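Local coordinates for protein membrane-bound protease PH1510 (Pyrococcus horikoshii, PDB 6M4B) that cleaves proteins near hydrophobic or aromatic residues as a serine protease, degrading casein and a stomatin homologue in vitro, at residues Thr23-Ala34 with Ile59-Val70. The protein carries 1 engineered substitution. Numbering follows the deposited sequence.
Sequences TYDQFDRYITIA and IVQRIQQSKIPV
Two nearly parallel helices of the ClpP/crotonase-like protease domain pack side by side here, Ile59 and Ile63 meeting Phe27 and Ile31 in an apolar seam edged by Arg62; Ile68, in the loop leading to strand 70-74, extends it to Ala34. The axes of 23-34 and 59-64 run 11° apart and approach to 9.9 Å. Arg62 enters as a knob among Tyr24, Asp28, Ile31 and Thr32. Its CG stands anti to the backbone N and the chain bends at chi2, which turns the guanidinium along the neighbouring helix. Arg62 NE gives a nearly straight bond to Asp28 OD1 (3.0 Å), part of a salt bridge; it meets OD1 on its anti side, tilted 23° out of the carboxylate plane. The two flat groups are steeply inclined to each other, yet OD1 lies close to the guanidinium plane. Arg62 NH2 donates a hydrogen bond to Thr32 OG1 at 3.1 Å, and the same NH2 also forms a salt bridge with Glu35, just beyond the segment. Ile31 CG2 covers one face of the guanidinium, while the Tyr24 ring crosses the aliphatic part of the arginine, Tyr24 CE1 lying 3.9 Å from Arg62 CB. A leucine in place of Arg62 would probably leave Asp28 and Glu35 without their shared cationic partner. Deeper in, Ile59 CG2 sits squarely over the Phe27 ring, 3.6 Å from its centroid in a CH-pi contact, as Ile59 CD1 touches the ring at CD2. Past the helix end, Ser66 OG donates to Ile68 O (2.6 Å), and Ile68 CD1 presses tightly on Ala34 CB at 3.3 Å. Beneath the pair, Phe27 and Ala34 rest on strands 9-16 and 41-47 of the parallel sheet; Val60 and Gln64 touch helix 123-139, and Gln65 hydrogen-bonds to Asn58 of the second subunit.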
# COMPACT_ATOMS: atom_id res chain seq x y z
N THR A 23 15.70 -5.31 8.15
CA THR A 23 15.72 -4.06 7.33
C THR A 23 14.50 -3.18 7.57
O THR A 23 14.64 -1.99 7.80
CB THR A 23 15.80 -4.33 5.83
OG1 THR A 23 16.64 -5.46 5.59
CG2 THR A 23 16.35 -3.12 5.10
N TYR A 24 13.32 -3.77 7.69
CA TYR A 24 12.18 -2.97 8.15
C TYR A 24 12.53 -2.24 9.43
O TYR A 24 12.37 -1.03 9.48
CB TYR A 24 10.84 -3.74 8.33
CG TYR A 24 9.77 -2.85 8.94
CD1 TYR A 24 9.08 -1.91 8.18
CD2 TYR A 24 9.49 -2.89 10.31
CE1 TYR A 24 8.13 -1.06 8.76
CE2 TYR A 24 8.54 -2.05 10.90
CZ TYR A 24 7.86 -1.14 10.13
OH TYR A 24 6.92 -0.29 10.74
N ASP A 25 12.98 -2.96 10.47
CA ASP A 25 13.26 -2.33 11.81
C ASP A 25 14.30 -1.19 11.70
O ASP A 25 14.15 -0.16 12.36
CB ASP A 25 13.77 -3.33 12.87
CG ASP A 25 12.76 -4.39 13.23
OD1 ASP A 25 11.55 -4.13 13.29
OD2 ASP A 25 13.21 -5.52 13.47
N GLN A 26 15.29 -1.37 10.82
CA GLN A 26 16.26 -0.31 10.54
C GLN A 26 15.58 0.97 9.98
O GLN A 26 15.74 2.02 10.57
CB GLN A 26 17.33 -0.79 9.59
CG GLN A 26 18.18 -1.95 10.11
CD GLN A 26 19.22 -2.37 9.10
OE1 GLN A 26 19.05 -3.36 8.37
NE2 GLN A 26 20.27 -1.56 8.98
N PHE A 27 14.80 0.85 8.90
CA PHE A 27 14.01 1.99 8.37
C PHE A 27 13.09 2.54 9.42
O PHE A 27 12.95 3.77 9.55
CB PHE A 27 13.13 1.60 7.16
CG PHE A 27 13.84 1.57 5.84
CD1 PHE A 27 13.84 2.67 5.01
CD2 PHE A 27 14.46 0.43 5.39
CE1 PHE A 27 14.44 2.63 3.76
CE2 PHE A 27 15.08 0.39 4.14
CZ PHE A 27 15.05 1.50 3.32
N ASP A 28 12.43 1.66 10.18
CA ASP A 28 11.52 2.19 11.22
C ASP A 28 12.29 3.06 12.25
O ASP A 28 11.82 4.15 12.64
CB ASP A 28 10.78 1.07 11.94
CG ASP A 28 9.75 1.57 12.94
OD1 ASP A 28 9.13 2.63 12.74
OD2 ASP A 28 9.52 0.87 13.95
N ARG A 29 13.45 2.57 12.68
CA ARG A 29 14.21 3.26 13.73
C ARG A 29 14.73 4.59 13.20
O ARG A 29 14.47 5.63 13.82
CB ARG A 29 15.36 2.37 14.25
CG ARG A 29 16.20 2.97 15.39
CD ARG A 29 17.30 1.98 15.91
NE ARG A 29 18.41 2.72 16.52
CZ ARG A 29 19.48 3.22 15.88
NH1 ARG A 29 20.41 3.87 16.57
NH2 ARG A 29 19.63 3.07 14.56
N TYR A 30 15.43 4.55 12.06
CA TYR A 30 16.01 5.75 11.46
C TYR A 30 14.95 6.83 11.15
O TYR A 30 15.12 8.02 11.42
CB TYR A 30 16.75 5.41 10.16
CG TYR A 30 18.02 4.60 10.30
CD1 TYR A 30 18.97 4.90 11.28
CD2 TYR A 30 18.31 3.55 9.41
CE1 TYR A 30 20.16 4.17 11.38
CE2 TYR A 30 19.49 2.82 9.50
CZ TYR A 30 20.42 3.13 10.50
OH TYR A 30 21.60 2.41 10.61
N ILE A 31 13.82 6.42 10.60
CA ILE A 31 12.77 7.38 10.26
C ILE A 31 12.14 7.92 11.54
O ILE A 31 11.83 9.11 11.63
CB ILE A 31 11.72 6.77 9.31
CG1 ILE A 31 12.36 6.42 7.96
CG2 ILE A 31 10.55 7.72 9.08
CD1 ILE A 31 11.53 5.50 7.07
N THR A 32 11.94 7.06 12.54
CA THR A 32 11.30 7.51 13.80
C THR A 32 12.17 8.58 14.47
O THR A 32 11.68 9.66 14.87
CB THR A 32 11.03 6.35 14.80
OG1 THR A 32 10.25 5.35 14.15
CG2 THR A 32 10.24 6.87 15.98
N ILE A 33 13.46 8.32 14.53
CA ILE A 33 14.40 9.29 15.08
C ILE A 33 14.27 10.65 14.38
O ILE A 33 14.03 11.66 15.01
CB ILE A 33 15.86 8.78 15.01
CG1 ILE A 33 16.05 7.64 16.00
CG2 ILE A 33 16.83 9.91 15.34
CD1 ILE A 33 17.33 6.84 15.81
N ALA A 34 14.38 10.63 13.05
CA ALA A 34 14.30 11.86 12.28
C ALA A 34 12.96 12.58 12.46
O ALA A 34 12.94 13.81 12.47
CB ALA A 34 14.53 11.54 10.81
N ILE A 59 8.18 -1.61 4.51
CA ILE A 59 9.08 -0.47 4.37
C ILE A 59 8.39 0.61 3.53
O ILE A 59 8.31 1.77 3.93
CB ILE A 59 10.42 -0.85 3.75
CG1 ILE A 59 11.17 -1.78 4.70
CG2 ILE A 59 11.24 0.43 3.45
CD1 ILE A 59 12.43 -2.39 4.10
N VAL A 60 7.89 0.23 2.37
CA VAL A 60 7.18 1.22 1.52
C VAL A 60 6.10 1.96 2.32
O VAL A 60 5.98 3.19 2.24
CB VAL A 60 6.57 0.57 0.27
CG1 VAL A 60 5.56 1.49 -0.38
CG2 VAL A 60 7.68 0.22 -0.71
N GLN A 61 5.31 1.21 3.06
CA GLN A 61 4.21 1.82 3.80
C GLN A 61 4.73 2.70 4.96
O GLN A 61 4.12 3.70 5.30
CB GLN A 61 3.21 0.78 4.31
CG GLN A 61 1.75 1.22 4.07
CD GLN A 61 0.94 1.27 5.32
OE1 GLN A 61 1.48 1.30 6.42
NE2 GLN A 61 -0.37 1.31 5.17
N ARG A 62 5.83 2.32 5.57
CA ARG A 62 6.43 3.19 6.60
C ARG A 62 6.86 4.55 6.01
O ARG A 62 6.58 5.59 6.59
CB ARG A 62 7.63 2.50 7.23
CG ARG A 62 8.27 3.24 8.37
CD ARG A 62 7.30 3.43 9.50
NE ARG A 62 7.89 4.21 10.57
CZ ARG A 62 7.77 5.52 10.76
NH1 ARG A 62 7.08 6.30 9.91
NH2 ARG A 62 8.35 6.05 11.83
N ILE A 63 7.49 4.51 4.85
CA ILE A 63 7.85 5.73 4.14
C ILE A 63 6.61 6.55 3.79
O ILE A 63 6.58 7.76 4.03
CB ILE A 63 8.69 5.40 2.91
CG1 ILE A 63 10.04 4.86 3.37
CG2 ILE A 63 8.85 6.61 1.99
CD1 ILE A 63 10.83 4.17 2.32
N GLN A 64 5.56 5.91 3.30
CA GLN A 64 4.39 6.64 2.91
C GLN A 64 3.70 7.37 4.06
O GLN A 64 3.09 8.39 3.82
CB GLN A 64 3.38 5.74 2.20
CG GLN A 64 3.79 5.34 0.78
CD GLN A 64 2.80 4.37 0.14
OE1 GLN A 64 2.19 3.54 0.83
NE2 GLN A 64 2.63 4.46 -1.18
N GLN A 65 3.73 6.80 5.26
CA GLN A 65 3.14 7.41 6.47
C GLN A 65 4.14 8.33 7.19
O GLN A 65 3.80 8.89 8.20
CB GLN A 65 2.68 6.33 7.49
CG GLN A 65 1.73 5.22 7.01
CD GLN A 65 0.32 5.71 6.74
OE1 GLN A 65 0.10 6.62 5.95
NE2 GLN A 65 -0.66 5.07 7.37
N SER A 66 5.38 8.40 6.73
CA SER A 66 6.40 9.22 7.35
C SER A 66 5.92 10.64 7.50
O SER A 66 5.34 11.20 6.60
CB SER A 66 7.72 9.21 6.54
OG SER A 66 8.71 10.01 7.19
N LYS A 67 6.16 11.23 8.65
CA LYS A 67 5.80 12.64 8.85
C LYS A 67 6.82 13.58 8.28
O LYS A 67 6.59 14.76 8.27
CB LYS A 67 5.60 12.93 10.35
CG LYS A 67 4.38 12.20 10.91
CD LYS A 67 4.29 12.24 12.43
CE LYS A 67 3.11 11.39 12.91
NZ LYS A 67 3.20 11.07 14.35
N ILE A 68 7.98 13.06 7.84
CA ILE A 68 8.97 13.87 7.14
C ILE A 68 9.33 13.24 5.80
O ILE A 68 9.21 12.04 5.63
CB ILE A 68 10.24 14.06 7.98
CG1 ILE A 68 10.97 12.75 8.15
CG2 ILE A 68 9.88 14.67 9.35
CD1 ILE A 68 12.29 12.90 8.86
N PRO A 69 9.80 14.07 4.86
CA PRO A 69 10.26 13.50 3.60
C PRO A 69 11.41 12.48 3.77
O PRO A 69 12.34 12.72 4.48
CB PRO A 69 10.74 14.74 2.82
CG PRO A 69 10.01 15.90 3.44
CD PRO A 69 9.82 15.56 4.87
N VAL A 70 11.27 11.33 3.11
CA VAL A 70 12.29 10.31 2.94
C VAL A 70 12.85 10.32 1.50
O VAL A 70 12.11 10.13 0.50
CB VAL A 70 11.71 8.90 3.20
CG1 VAL A 70 12.83 7.84 3.19
CG2 VAL A 70 10.97 8.89 4.51